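Local coordinates for lantibiotic dehydratase (Microbispora corallina, PDB 5EHK), which probably dehydrates serine and threonine residues of the NAI-107 precursor peptide, drawing the activating glutamate from glutamyl-tRNA, at residues 462-467 / 484-489; 666-671 / 676-681; 183-188 / 284-289; 213-218 / 277-282. All blocks are in the same frame, centred on the assembly; numbering follows the deposited sequence.

Interaction 1 (462-467 / 484-489); sequences LARLVA and IAELAY
With CG anti to its carbonyl carbon (chi1 -84°) and a bend at chi3 (-57°), Arg464 swings its guanidinium off helix 460-471 to meet Glu486, whose own chain runs extended beyond CG. The two side chains cross at about a right angle, yet their flat ends finish nearly coplanar, with planes 24° apart. Glu486 OE2 approaches the edge of the guanidinium, in its plane, and makes a salt bridge with Arg464 NH2 at 2.7 Å. The grip is one-pronged, because Glu486 OE1 remains 4.0 Å from Arg464 NH2. Glu486 is exposed, and nearby water would probably temper the strength of the pair. Arg464 also packs on Gln696 of the second subunit, placing the bridge beside the dimer interface.

The apolar half of the contact is buried. Leu462 sends CD1 across the branched end of Leu487, 3.5 Å from Leu487 CD2 and 3.9 Å from Leu487 CD1, again nearly at right angles. Leu487 further rests on Ala461, and its carbonyl oxygen is hydrogen-bonded to NH2 of Arg457; Leu462 turns to Leu671 as well. Together these contacts join two successive helices, 460-471 and 481-487, of a helix-strand-helix segment whose intervening strand, 476-479, runs parallel to strand 676-682: a leucine pair lies within, and an ion pair closes the outer side.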
loop_
_atom_site.group_PDB
_atom_site.type_symbol
_atom_site.label_atom_id
_atom_site.label_comp_id
_atom_site.label_asym_id
_atom_site.label_seq_id
_atom_site.Cartn_x
_atom_site.Cartn_y
_atom_site.Cartn_z
ATOM N N LEU A 462 -18.948 12.752 -12.470
ATOM C CA LEU A 462 -18.189 13.992 -12.534
ATOM C C LEU A 462 -17.641 14.259 -13.943
ATOM O O LEU A 462 -17.701 15.385 -14.431
ATOM C CB LEU A 462 -17.037 13.961 -11.534
ATOM C CG LEU A 462 -17.061 14.904 -10.335
ATOM C CD1 LEU A 462 -18.480 15.088 -9.827
ATOM C CD2 LEU A 462 -16.133 14.361 -9.231
ATOM N N ALA A 463 -17.121 13.229 -14.606
ATOM C CA ALA A 463 -16.508 13.435 -15.917
ATOM C C ALA A 463 -17.511 13.982 -16.939
ATOM O O ALA A 463 -17.170 14.875 -17.715
ATOM C CB ALA A 463 -15.827 12.158 -16.423
ATOM N N ARG A 464 -18.730 13.443 -16.943
ATOM C CA ARG A 464 -19.781 13.938 -17.829
ATOM C C ARG A 464 -20.040 15.429 -17.635
ATOM O O ARG A 464 -20.199 16.189 -18.605
ATOM C CB ARG A 464 -21.081 13.183 -17.605
ATOM C CG ARG A 464 -21.181 11.884 -18.345
ATOM C CD ARG A 464 -22.621 11.419 -18.330
ATOM N NE ARG A 464 -23.088 11.303 -16.955
ATOM C CZ ARG A 464 -22.920 10.220 -16.199
ATOM N NH1 ARG A 464 -22.328 9.140 -16.701
ATOM N NH2 ARG A 464 -23.365 10.210 -14.946
ATOM N N LEU A 465 -20.082 15.840 -16.373
ATOM C CA LEU A 465 -20.388 17.217 -16.056
ATOM C C LEU A 465 -19.369 18.096 -16.736
ATOM O O LEU A 465 -19.711 19.135 -17.299
ATOM C CB LEU A 465 -20.359 17.455 -14.543
ATOM C CG LEU A 465 -21.385 16.748 -13.641
ATOM C CD1 LEU A 465 -21.136 17.150 -12.188
ATOM C CD2 LEU A 465 -22.846 17.010 -14.051
ATOM N N VAL A 466 -18.119 17.657 -16.703
ATOM C CA VAL A 466 -17.024 18.430 -17.276
ATOM C C VAL A 466 -17.073 18.427 -18.800
ATOM O O VAL A 466 -16.884 19.474 -19.441
ATOM C CB VAL A 466 -15.645 17.940 -16.757
ATOM C CG1 VAL A 466 -14.488 18.647 -17.465
ATOM C CG2 VAL A 466 -15.556 18.123 -15.255
ATOM N N ALA A 467 -17.375 17.261 -19.365
ATOM C CA ALA A 467 -17.382 17.084 -20.814
ATOM C C ALA A 467 -18.449 17.955 -21.467
ATOM O O ALA A 467 -18.154 18.690 -22.408
ATOM C CB ALA A 467 -17.591 15.611 -21.182
ATOM N N ILE A 484 -26.838 15.232 -7.252
ATOM C CA ILE A 484 -26.349 14.872 -5.920
ATOM C C ILE A 484 -26.594 13.401 -5.622
ATOM O O ILE A 484 -25.723 12.719 -5.083
ATOM C CB ILE A 484 -27.009 15.727 -4.829
ATOM C CG1 ILE A 484 -26.485 17.155 -4.892
ATOM C CG2 ILE A 484 -26.773 15.131 -3.442
ATOM C CD1 ILE A 484 -27.169 18.061 -3.923
ATOM N N ALA A 485 -27.771 12.915 -6.005
ATOM C CA ALA A 485 -28.104 11.503 -5.862
ATOM C C ALA A 485 -27.135 10.562 -6.602
ATOM O O ALA A 485 -27.094 9.358 -6.318
ATOM C CB ALA A 485 -29.524 11.248 -6.320
ATOM N N GLU A 486 -26.370 11.107 -7.547
ATOM C CA GLU A 486 -25.461 10.299 -8.345
ATOM C C GLU A 486 -24.065 10.283 -7.772
ATOM O O GLU A 486 -23.310 9.347 -8.018
ATOM C CB GLU A 486 -25.314 10.822 -9.773
ATOM C CG GLU A 486 -26.181 10.176 -10.803
ATOM C CD GLU A 486 -25.804 10.660 -12.180
ATOM O OE1 GLU A 486 -26.431 11.615 -12.706
ATOM O OE2 GLU A 486 -24.832 10.075 -12.724
ATOM N N LEU A 487 -23.702 11.328 -7.043
ATOM C CA LEU A 487 -22.351 11.443 -6.532
ATOM C C LEU A 487 -22.211 10.874 -5.143
ATOM O O LEU A 487 -21.103 10.608 -4.700
ATOM C CB LEU A 487 -21.939 12.906 -6.519
ATOM C CG LEU A 487 -22.096 13.557 -7.890
ATOM C CD1 LEU A 487 -21.899 15.066 -7.853
ATOM C CD2 LEU A 487 -21.084 12.924 -8.804
ATOM N N ALA A 488 -23.332 10.682 -4.460
ATOM C CA ALA A 488 -23.309 10.291 -3.052
ATOM C C ALA A 488 -22.754 8.883 -2.927
ATOM O O ALA A 488 -23.254 7.967 -3.569
ATOM C CB ALA A 488 -24.726 10.382 -2.450
ATOM N N TYR A 489 -21.753 8.698 -2.070
ATOM C CA TYR A 489 -21.209 7.368 -1.833
ATOM C C TYR A 489 -22.253 6.520 -1.136
ATOM O O TYR A 489 -22.208 5.296 -1.190
ATOM C CB TYR A 489 -19.952 7.425 -0.963
ATOM C CG TYR A 489 -18.772 8.140 -1.581
ATOM C CD1 TYR A 489 -17.918 7.480 -2.467
ATOM C CD2 TYR A 489 -18.478 9.459 -1.250
ATOM C CE1 TYR A 489 -16.817 8.126 -3.033
ATOM C CE2 TYR A 489 -17.374 10.117 -1.806
ATOM C CZ TYR A 489 -16.555 9.441 -2.702
ATOM O OH TYR A 489 -15.471 10.072 -3.257
#

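Interaction 2 (666-671 / 676-681); sequences WDWGAL and FLPGVR
Leu677 and Val680 of strand 676-682 each lay methyl carbons on a tryptophan of the preceding loop, and these CH-pi contacts dominate. Leu677 CD1 sits 3.5 Å from the centroid of the Trp668 five-membered ring, close to the ring normal, while Leu677 CD2 lies over the centre of the whole indole. Val680 CG1 takes a similar place over Trp666, 3.9 Å from the centroid of its five-membered ring. Trp666 has CG anti to the backbone N (chi1 174°), and its indole meets the valine coming from the opposite direction.

Between the aromatic rings, Trp666 meets Trp668 edge to face, its NE1 over the ring centre, and Leu677 covers the opposite face. Among the van der Waals contacts, Trp668 CZ2 meets the carbonyl O of Pro678 edge-on at 3.4 Å, while Trp668 CH2 touches Pro678 CG at 4.1 Å. Leu671 adds its CB, 4.3 Å from Leu677 CD2.

Within the loop, one side-chain hydrogen bond forms. Gly669 N meets Asp667 OD1 at 3.3 Å from above the carboxylate plane, which closes an Asx turn around Trp668. Val466 of helix 460-471 also packs on Trp668 and Leu677, and Ala670 meets Ala670 of the second subunit. The arrangement is a loop containing an Asx turn, packed against the strand that follows it, its tryptophans filling the layer between helix and strand.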
loop_
_atom_site.group_PDB
_atom_site.type_symbol
_atom_site.label_atom_id
_atom_site.label_comp_id
_atom_site.label_asym_id
_atom_site.label_seq_id
_atom_site.Cartn_x
_atom_site.Cartn_y
_atom_site.Cartn_z
ATOM N N TRP A 666 -15.495 20.529 -1.957
ATOM C CA TRP A 666 -15.808 19.853 -3.206
ATOM C C TRP A 666 -14.564 19.111 -3.724
ATOM O O TRP A 666 -13.474 19.686 -3.844
ATOM C CB TRP A 666 -16.319 20.872 -4.246
ATOM C CG TRP A 666 -16.533 20.273 -5.596
ATOM C CD1 TRP A 666 -15.650 20.258 -6.638
ATOM C CD2 TRP A 666 -17.697 19.577 -6.038
ATOM N NE1 TRP A 666 -16.202 19.602 -7.712
ATOM C CE2 TRP A 666 -17.458 19.167 -7.365
ATOM C CE3 TRP A 666 -18.924 19.257 -5.442
ATOM C CZ2 TRP A 666 -18.403 18.443 -8.107
ATOM C CZ3 TRP A 666 -19.870 18.543 -6.182
ATOM C CH2 TRP A 666 -19.597 18.139 -7.495
ATOM N N ASP A 667 -14.748 17.827 -4.029
ATOM C CA ASP A 667 -13.631 16.992 -4.468
ATOM C C ASP A 667 -13.705 16.616 -5.971
ATOM O O ASP A 667 -14.598 15.875 -6.416
ATOM C CB ASP A 667 -13.529 15.753 -3.563
ATOM C CG ASP A 667 -12.327 14.885 -3.885
ATOM O OD1 ASP A 667 -11.293 15.431 -4.312
ATOM O OD2 ASP A 667 -12.398 13.663 -3.661
ATOM N N TRP A 668 -12.755 17.154 -6.737
ATOM C CA TRP A 668 -12.706 16.955 -8.182
ATOM C C TRP A 668 -12.023 15.640 -8.523
ATOM O O TRP A 668 -12.165 15.130 -9.638
ATOM C CB TRP A 668 -11.992 18.106 -8.885
ATOM C CG TRP A 668 -12.892 19.245 -9.358
ATOM C CD1 TRP A 668 -12.785 20.570 -9.028
ATOM C CD2 TRP A 668 -14.010 19.148 -10.258
ATOM N NE1 TRP A 668 -13.758 21.297 -9.669
ATOM C CE2 TRP A 668 -14.529 20.450 -10.423
ATOM C CE3 TRP A 668 -14.620 18.091 -10.934
ATOM C CZ2 TRP A 668 -15.629 20.722 -11.242
ATOM C CZ3 TRP A 668 -15.715 18.362 -11.740
ATOM C CH2 TRP A 668 -16.206 19.669 -11.890
ATOM N N GLY A 669 -11.267 15.105 -7.565
ATOM C CA GLY A 669 -10.618 13.822 -7.753
ATOM C C GLY A 669 -9.586 13.860 -8.861
ATOM O O GLY A 669 -8.850 14.838 -8.995
ATOM N N ALA A 670 -9.529 12.786 -9.641
ATOM C CA ALA A 670 -8.582 12.670 -10.751
ATOM C C ALA A 670 -8.753 13.819 -11.740
ATOM O O ALA A 670 -7.775 14.259 -12.380
ATOM C CB ALA A 670 -8.775 11.355 -11.467
ATOM N N LEU A 671 -9.989 14.324 -11.826
ATOM C CA LEU A 671 -10.342 15.353 -12.790
ATOM C C LEU A 671 -9.611 16.645 -12.538
ATOM O O LEU A 671 -9.667 17.556 -13.339
ATOM C CB LEU A 671 -11.846 15.590 -12.833
ATOM C CG LEU A 671 -12.581 14.574 -13.702
ATOM C CD1 LEU A 671 -14.078 14.593 -13.471
ATOM C CD2 LEU A 671 -12.253 14.836 -15.177
ATOM N N PHE A 676 -9.023 23.109 -17.554
ATOM C CA PHE A 676 -10.090 23.926 -17.009
ATOM C C PHE A 676 -11.132 23.065 -16.370
ATOM O O PHE A 676 -11.556 22.074 -16.952
ATOM C CB PHE A 676 -10.753 24.825 -18.063
ATOM C CG PHE A 676 -11.983 25.534 -17.559
ATOM C CD1 PHE A 676 -11.866 26.632 -16.702
ATOM C CD2 PHE A 676 -13.253 25.097 -17.920
ATOM C CE1 PHE A 676 -12.998 27.280 -16.213
ATOM C CE2 PHE A 676 -14.381 25.741 -17.448
ATOM C CZ PHE A 676 -14.257 26.829 -16.589
ATOM N N LEU A 677 -11.530 23.471 -15.164
ATOM C CA LEU A 677 -12.663 22.902 -14.432
ATOM C C LEU A 677 -13.737 23.959 -14.161
ATOM O O LEU A 677 -13.452 25.020 -13.588
ATOM C CB LEU A 677 -12.197 22.291 -13.113
ATOM C CG LEU A 677 -11.473 20.957 -13.218
ATOM C CD1 LEU A 677 -10.851 20.691 -11.897
ATOM C CD2 LEU A 677 -12.437 19.819 -13.621
ATOM N N PRO A 678 -14.975 23.674 -14.578
ATOM C CA PRO A 678 -16.109 24.594 -14.426
ATOM C C PRO A 678 -16.419 24.827 -12.958
ATOM O O PRO A 678 -16.214 23.896 -12.178
ATOM C CB PRO A 678 -17.271 23.817 -15.051
ATOM C CG PRO A 678 -16.891 22.391 -14.890
ATOM C CD PRO A 678 -15.398 22.340 -15.035
ATOM N N GLY A 679 -16.861 26.035 -12.591
ATOM C CA GLY A 679 -17.435 26.275 -11.276
ATOM C C GLY A 679 -18.676 25.406 -11.112
ATOM O O GLY A 679 -19.354 25.108 -12.088
ATOM N N VAL A 680 -18.972 24.971 -9.895
ATOM C CA VAL A 680 -20.149 24.128 -9.702
ATOM C C VAL A 680 -21.194 24.825 -8.828
ATOM O O VAL A 680 -20.905 25.271 -7.713
ATOM C CB VAL A 680 -19.776 22.687 -9.236
ATOM C CG1 VAL A 680 -18.347 22.643 -8.749
ATOM C CG2 VAL A 680 -20.742 22.157 -8.191
ATOM N N ARG A 681 -22.398 24.961 -9.370
ATOM C CA ARG A 681 -23.450 25.694 -8.685
ATOM C C ARG A 681 -24.636 24.852 -8.213
ATOM O O ARG A 681 -25.182 24.037 -8.951
ATOM C CB ARG A 681 -23.908 26.885 -9.522
ATOM C CG ARG A 681 -24.800 27.867 -8.775
ATOM C CD ARG A 681 -24.715 29.239 -9.407
ATOM N NE ARG A 681 -25.256 29.250 -10.761
ATOM C CZ ARG A 681 -26.545 29.366 -11.055
ATOM N NH1 ARG A 681 -27.441 29.469 -10.087
ATOM N NH2 ARG A 681 -26.936 29.372 -12.320
#

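Interaction 3 (183-188 / 284-289); sequences RLERDR and ALRPPL
Glu185 and Arg286 meet as extended chains crossing at about a right angle. Chi2 and chi3 of Arg286 are both near 180° (chi3 168°), which extends the chain as far as NE and carries the guanidinium alongside helix 174-185, where Arg286 also touches Val181 and His182. Glu185 is stretched beyond CG (chi2 173°) and brings its carboxylate over one face of that group instead of to its edge. Glu185 OE2 lies 3.2 Å from Arg286 NE and Glu185 OE1 lies 3.3 Å from Arg286 NH2, but the two planes are inclined at 61° and no N-H points at OE2.

Beside the charges, Leu285 slides past Glu185 in the opposite direction. Its CD1 reaches the helix at Leu184 CB, 3.8 Å away, and also brushes Glu185 CG at 4.1 Å. Leu285 also touches Val181, Val194 and Val301, which places the loop between helices 174-185 and 294-306.

All four touching residues are buried. Thr283 OG1 is hydrogen-bonded to Glu185 OE2 and probably positions the carboxylate, whereas Arg286 offers it charge without hydrogen-bond geometry. Glu279 is a weak second partner of the guanidinium, so the buried arginine charge is probably shared between two carboxylates, in surroundings that should screen it little.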
loop_
_atom_site.group_PDB
_atom_site.type_symbol
_atom_site.label_atom_id
_atom_site.label_comp_id
_atom_site.label_asym_id
_atom_site.label_seq_id
_atom_site.Cartn_x
_atom_site.Cartn_y
_atom_site.Cartn_z
ATOM N N ARG A 183 13.979 34.234 31.378
ATOM C CA ARG A 183 14.908 34.995 32.208
ATOM C C ARG A 183 14.302 35.196 33.573
ATOM O O ARG A 183 15.008 35.164 34.577
ATOM C CB ARG A 183 15.233 36.345 31.572
ATOM C CG ARG A 183 16.220 36.277 30.402
ATOM C CD ARG A 183 16.202 37.561 29.578
ATOM N NE ARG A 183 16.496 38.757 30.368
ATOM C CZ ARG A 183 16.231 39.999 29.967
ATOM N NH1 ARG A 183 15.640 40.212 28.799
ATOM N NH2 ARG A 183 16.532 41.028 30.747
ATOM N N LEU A 184 12.989 35.377 33.616
ATOM C CA LEU A 184 12.288 35.436 34.885
ATOM C C LEU A 184 12.297 34.064 35.602
ATOM O O LEU A 184 12.296 34.010 36.838
ATOM C CB LEU A 184 10.852 35.915 34.658
ATOM C CG LEU A 184 10.632 37.397 34.327
ATOM C CD1 LEU A 184 9.174 37.782 34.505
ATOM C CD2 LEU A 184 11.510 38.280 35.175
ATOM N N GLU A 185 12.361 32.969 34.834
ATOM C CA GLU A 185 12.283 31.602 35.390
ATOM C C GLU A 185 13.588 31.165 36.071
ATOM O O GLU A 185 13.602 30.241 36.886
ATOM C CB GLU A 185 11.850 30.572 34.319
ATOM C CG GLU A 185 10.315 30.495 34.067
ATOM C CD GLU A 185 9.902 29.595 32.875
ATOM O OE1 GLU A 185 10.746 29.298 31.992
ATOM O OE2 GLU A 185 8.715 29.193 32.821
ATOM N N ARG A 186 14.681 31.839 35.731
ATOM C CA ARG A 186 15.979 31.573 36.343
ATOM C C ARG A 186 16.114 32.293 37.694
ATOM O O ARG A 186 16.962 31.956 38.514
ATOM C CB ARG A 186 17.097 31.977 35.387
ATOM C CG ARG A 186 17.122 31.185 34.095
ATOM C CD ARG A 186 18.170 31.739 33.141
ATOM N NE ARG A 186 19.449 31.989 33.814
ATOM C CZ ARG A 186 20.568 32.377 33.203
ATOM N NH1 ARG A 186 20.588 32.558 31.884
ATOM N NH2 ARG A 186 21.668 32.589 33.918
ATOM N N ASP A 187 15.278 33.295 37.916
ATOM C CA ASP A 187 15.256 34.003 39.191
ATOM C C ASP A 187 14.635 33.127 40.283
ATOM O O ASP A 187 13.403 33.029 40.389
ATOM C CB ASP A 187 14.487 35.314 39.019
ATOM C CG ASP A 187 14.458 36.169 40.279
ATOM O OD1 ASP A 187 14.847 37.356 40.178
ATOM O OD2 ASP A 187 14.020 35.680 41.346
ATOM N N ARG A 188 15.482 32.513 41.110
ATOM C CA ARG A 188 15.000 31.571 42.122
ATOM C C ARG A 188 14.106 32.221 43.153
ATOM O O ARG A 188 13.293 31.541 43.788
ATOM C CB ARG A 188 16.147 30.885 42.848
ATOM C CG ARG A 188 17.123 30.163 41.961
ATOM C CD ARG A 188 18.092 29.380 42.807
ATOM N NE ARG A 188 19.078 28.700 41.982
ATOM C CZ ARG A 188 20.027 27.904 42.462
ATOM N NH1 ARG A 188 20.099 27.680 43.768
ATOM N NH2 ARG A 188 20.890 27.317 41.637
ATOM N N ALA A 284 3.932 29.224 36.290
ATOM C CA ALA A 284 2.741 30.012 35.974
ATOM C C ALA A 284 3.103 31.238 35.131
ATOM O O ALA A 284 2.247 31.832 34.476
ATOM C CB ALA A 284 2.021 30.430 37.243
ATOM N N LEU A 285 4.383 31.594 35.143
ATOM C CA LEU A 285 4.881 32.696 34.337
ATOM C C LEU A 285 4.533 32.586 32.852
ATOM O O LEU A 285 4.204 33.582 32.212
ATOM C CB LEU A 285 6.390 32.871 34.527
ATOM C CG LEU A 285 6.779 33.390 35.908
ATOM C CD1 LEU A 285 8.286 33.466 36.035
ATOM C CD2 LEU A 285 6.146 34.747 36.127
ATOM N N ARG A 286 4.610 31.378 32.309
ATOM C CA ARG A 286 4.285 31.132 30.906
ATOM C C ARG A 286 2.791 31.315 30.648
ATOM O O ARG A 286 1.942 30.916 31.462
ATOM C CB ARG A 286 4.789 29.744 30.505
ATOM C CG ARG A 286 6.309 29.665 30.463
ATOM C CD ARG A 286 6.795 28.288 30.114
ATOM N NE ARG A 286 8.221 28.283 29.806
ATOM C CZ ARG A 286 8.967 27.186 29.706
ATOM N NH1 ARG A 286 8.450 25.994 29.998
ATOM N NH2 ARG A 286 10.253 27.286 29.383
ATOM N N PRO A 287 2.471 31.987 29.537
ATOM C CA PRO A 287 1.097 32.354 29.185
ATOM C C PRO A 287 0.272 31.106 28.931
ATOM O O PRO A 287 0.703 30.276 28.131
ATOM C CB PRO A 287 1.269 33.153 27.889
ATOM C CG PRO A 287 2.715 33.571 27.852
ATOM C CD PRO A 287 3.446 32.454 28.536
ATOM N N PRO A 288 -0.869 30.953 29.626
ATOM C CA PRO A 288 -1.748 29.773 29.533
ATOM C C PRO A 288 -2.381 29.567 28.155
ATOM O O PRO A 288 -2.876 28.473 27.882
ATOM C CB PRO A 288 -2.856 30.072 30.556
ATOM C CG PRO A 288 -2.810 31.562 30.746
ATOM C CD PRO A 288 -1.379 31.943 30.585
ATOM N N LEU A 289 -2.350 30.591 27.310
ATOM C CA LEU A 289 -3.095 30.594 26.057
ATOM C C LEU A 289 -4.583 30.315 26.288
ATOM O O LEU A 289 -5.178 29.427 25.663
ATOM C CB LEU A 289 -2.513 29.610 25.036
ATOM C CG LEU A 289 -1.014 29.692 24.797
ATOM C CD1 LEU A 289 -0.636 28.820 23.626
ATOM C CD2 LEU A 289 -0.578 31.117 24.567
#

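Interaction 4 (213-218 / 277-282); sequences CPSALG and AQELLI
Glu279 projects toward Pro214 and Ser215 from a helix-to-strand turn: it is the first residue to leave helix 267-278, and its positive phi (67°) turns the chain toward strand 281-283, an outer strand of a small antiparallel sheet. The partner, 213-218, is the irregular segment after strand 208-212.

One hydrogen bond links the two. Ser215 N donates to Glu279 OE1 over 2.8 Å, but the bond is weak, the angle at the hydrogen being only 128°. Beyond CG the glutamate chain is extended (chi2 -178°), which carries the carboxylate across to the loop backbone.

The electrostatic part comes from outside the two segments: Arg286 NH1 makes a long, weak ion pair with Glu279 OE2, so the carboxylate does not rely on the serine N-H alone. Its oxygens also come near the carbonyl O of Ser215, an approach of doubtful significance at this resolution.

Van der Waals contacts flank the hydrogen bond. Leu211 of strand 208-212 lies against Glu279, which is buried, and Pro214 presents its CB to Glu279 OE1. Ser215 does its touching through the backbone and the first side-chain carbon, with CB 3.3 Å from Glu279 OE2.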
loop_
_atom_site.group_PDB
_atom_site.type_symbol
_atom_site.label_atom_id
_atom_site.label_comp_id
_atom_site.label_asym_id
_atom_site.label_seq_id
_atom_site.Cartn_x
_atom_site.Cartn_y
_atom_site.Cartn_z
ATOM N N CYS A 213 9.461 15.726 22.845
ATOM C CA CYS A 213 9.194 17.040 22.248
ATOM C C CYS A 213 9.017 18.188 23.247
ATOM O O CYS A 213 7.897 18.633 23.519
ATOM C CB CYS A 213 7.947 16.960 21.377
ATOM S SG CYS A 213 8.042 15.630 20.199
ATOM N N PRO A 214 10.123 18.691 23.792
ATOM C CA PRO A 214 9.930 19.921 24.561
ATOM C C PRO A 214 9.733 21.102 23.602
ATOM O O PRO A 214 10.077 20.986 22.421
ATOM C CB PRO A 214 11.243 20.050 25.339
ATOM C CG PRO A 214 12.263 19.350 24.479
ATOM C CD PRO A 214 11.529 18.251 23.741
ATOM N N SER A 215 9.221 22.220 24.117
ATOM C CA SER A 215 9.048 23.446 23.341
ATOM C C SER A 215 10.358 24.202 23.234
ATOM O O SER A 215 10.972 24.570 24.245
ATOM C CB SER A 215 7.980 24.356 23.967
ATOM O OG SER A 215 7.755 25.511 23.169
ATOM N N ALA A 216 10.777 24.429 21.996
ATOM C CA ALA A 216 12.002 25.158 21.712
ATOM C C ALA A 216 11.757 26.657 21.478
ATOM O O ALA A 216 12.565 27.315 20.819
ATOM C CB ALA A 216 12.708 24.532 20.495
ATOM N N LEU A 217 10.663 27.197 22.020
ATOM C CA LEU A 217 10.169 28.493 21.558
ATOM C C LEU A 217 11.084 29.703 21.782
ATOM O O LEU A 217 11.401 30.432 20.840
ATOM C CB LEU A 217 8.765 28.763 22.074
ATOM C CG LEU A 217 7.683 28.144 21.174
ATOM C CD1 LEU A 217 6.298 28.536 21.662
ATOM C CD2 LEU A 217 7.834 28.437 19.672
ATOM N N GLY A 218 11.541 29.919 23.001
ATOM C CA GLY A 218 12.395 31.073 23.215
ATOM C C GLY A 218 13.875 30.721 23.175
ATOM O O GLY A 218 14.692 31.351 23.857
ATOM N N ALA A 277 13.683 24.663 33.731
ATOM C CA ALA A 277 14.490 24.963 32.560
ATOM C C ALA A 277 14.481 23.826 31.534
ATOM O O ALA A 277 14.685 24.063 30.344
ATOM C CB ALA A 277 15.909 25.283 32.966
ATOM N N GLN A 278 14.299 22.592 31.996
ATOM C CA GLN A 278 14.276 21.457 31.085
ATOM C C GLN A 278 12.862 21.198 30.634
ATOM O O GLN A 278 12.606 20.292 29.838
ATOM C CB GLN A 278 14.769 20.184 31.764
ATOM C CG GLN A 278 16.154 20.219 32.364
ATOM C CD GLN A 278 16.500 18.885 33.022
ATOM O OE1 GLN A 278 16.780 17.901 32.335
ATOM N NE2 GLN A 278 16.436 18.838 34.356
ATOM N N GLU A 279 11.953 22.004 31.157
ATOM C CA GLU A 279 10.536 21.847 30.895
ATOM C C GLU A 279 9.961 20.574 31.495
ATOM O O GLU A 279 8.983 20.051 30.991
ATOM C CB GLU A 279 10.237 21.939 29.401
ATOM C CG GLU A 279 10.047 23.363 28.945
ATOM C CD GLU A 279 9.699 23.461 27.489
ATOM O OE1 GLU A 279 10.119 22.566 26.730
ATOM O OE2 GLU A 279 9.020 24.437 27.107
ATOM N N LEU A 280 10.591 20.062 32.551
ATOM C CA LEU A 280 9.991 19.006 33.354
ATOM C C LEU A 280 8.937 19.668 34.239
ATOM O O LEU A 280 8.003 19.020 34.711
ATOM C CB LEU A 280 11.038 18.323 34.235
ATOM C CG LEU A 280 12.151 17.515 33.566
ATOM C CD1 LEU A 280 12.763 16.547 34.547
ATOM C CD2 LEU A 280 11.627 16.783 32.370
ATOM N N LEU A 281 9.110 20.963 34.487
ATOM C CA LEU A 281 8.095 21.755 35.169
ATOM C C LEU A 281 7.650 22.903 34.288
ATOM O O LEU A 281 8.353 23.289 33.358
ATOM C CB LEU A 281 8.583 22.288 36.509
ATOM C CG LEU A 281 8.715 21.281 37.640
ATOM C CD1 LEU A 281 9.539 21.882 38.770
ATOM C CD2 LEU A 281 7.337 20.888 38.126
ATOM N N ILE A 282 6.453 23.408 34.558
ATOM C CA ILE A 282 5.898 24.545 33.844
ATOM C C ILE A 282 5.517 25.594 34.872
ATOM O O ILE A 282 4.681 25.318 35.743
ATOM C CB ILE A 282 4.634 24.150 33.083
ATOM C CG1 ILE A 282 4.967 23.116 32.002
ATOM C CG2 ILE A 282 3.983 25.383 32.493
ATOM C CD1 ILE A 282 3.768 22.629 31.205
#

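In the fold
All four contacts belong to the N-terminal dehydratase region of the chain, grouped in two pairs. Interactions 3 and 4 come first along the chain, 4 nested inside the loop that 3 closes; their centres are 11 Å apart, and a long, weak ion pair joins them, Glu279 lying just before strand 281-283 and Arg286 just after it. Interactions 1 and 2 follow in series, with centres 10 Å apart: Leu462 and Val466 of helix 460-471 pack directly on the 666-671 loop. Some 45 to 57 Å separates the centres of the two pairs. Interactions 1 and 2 lie at the subunit interface, while 3 and 4 are touched by no other chain of the assembly.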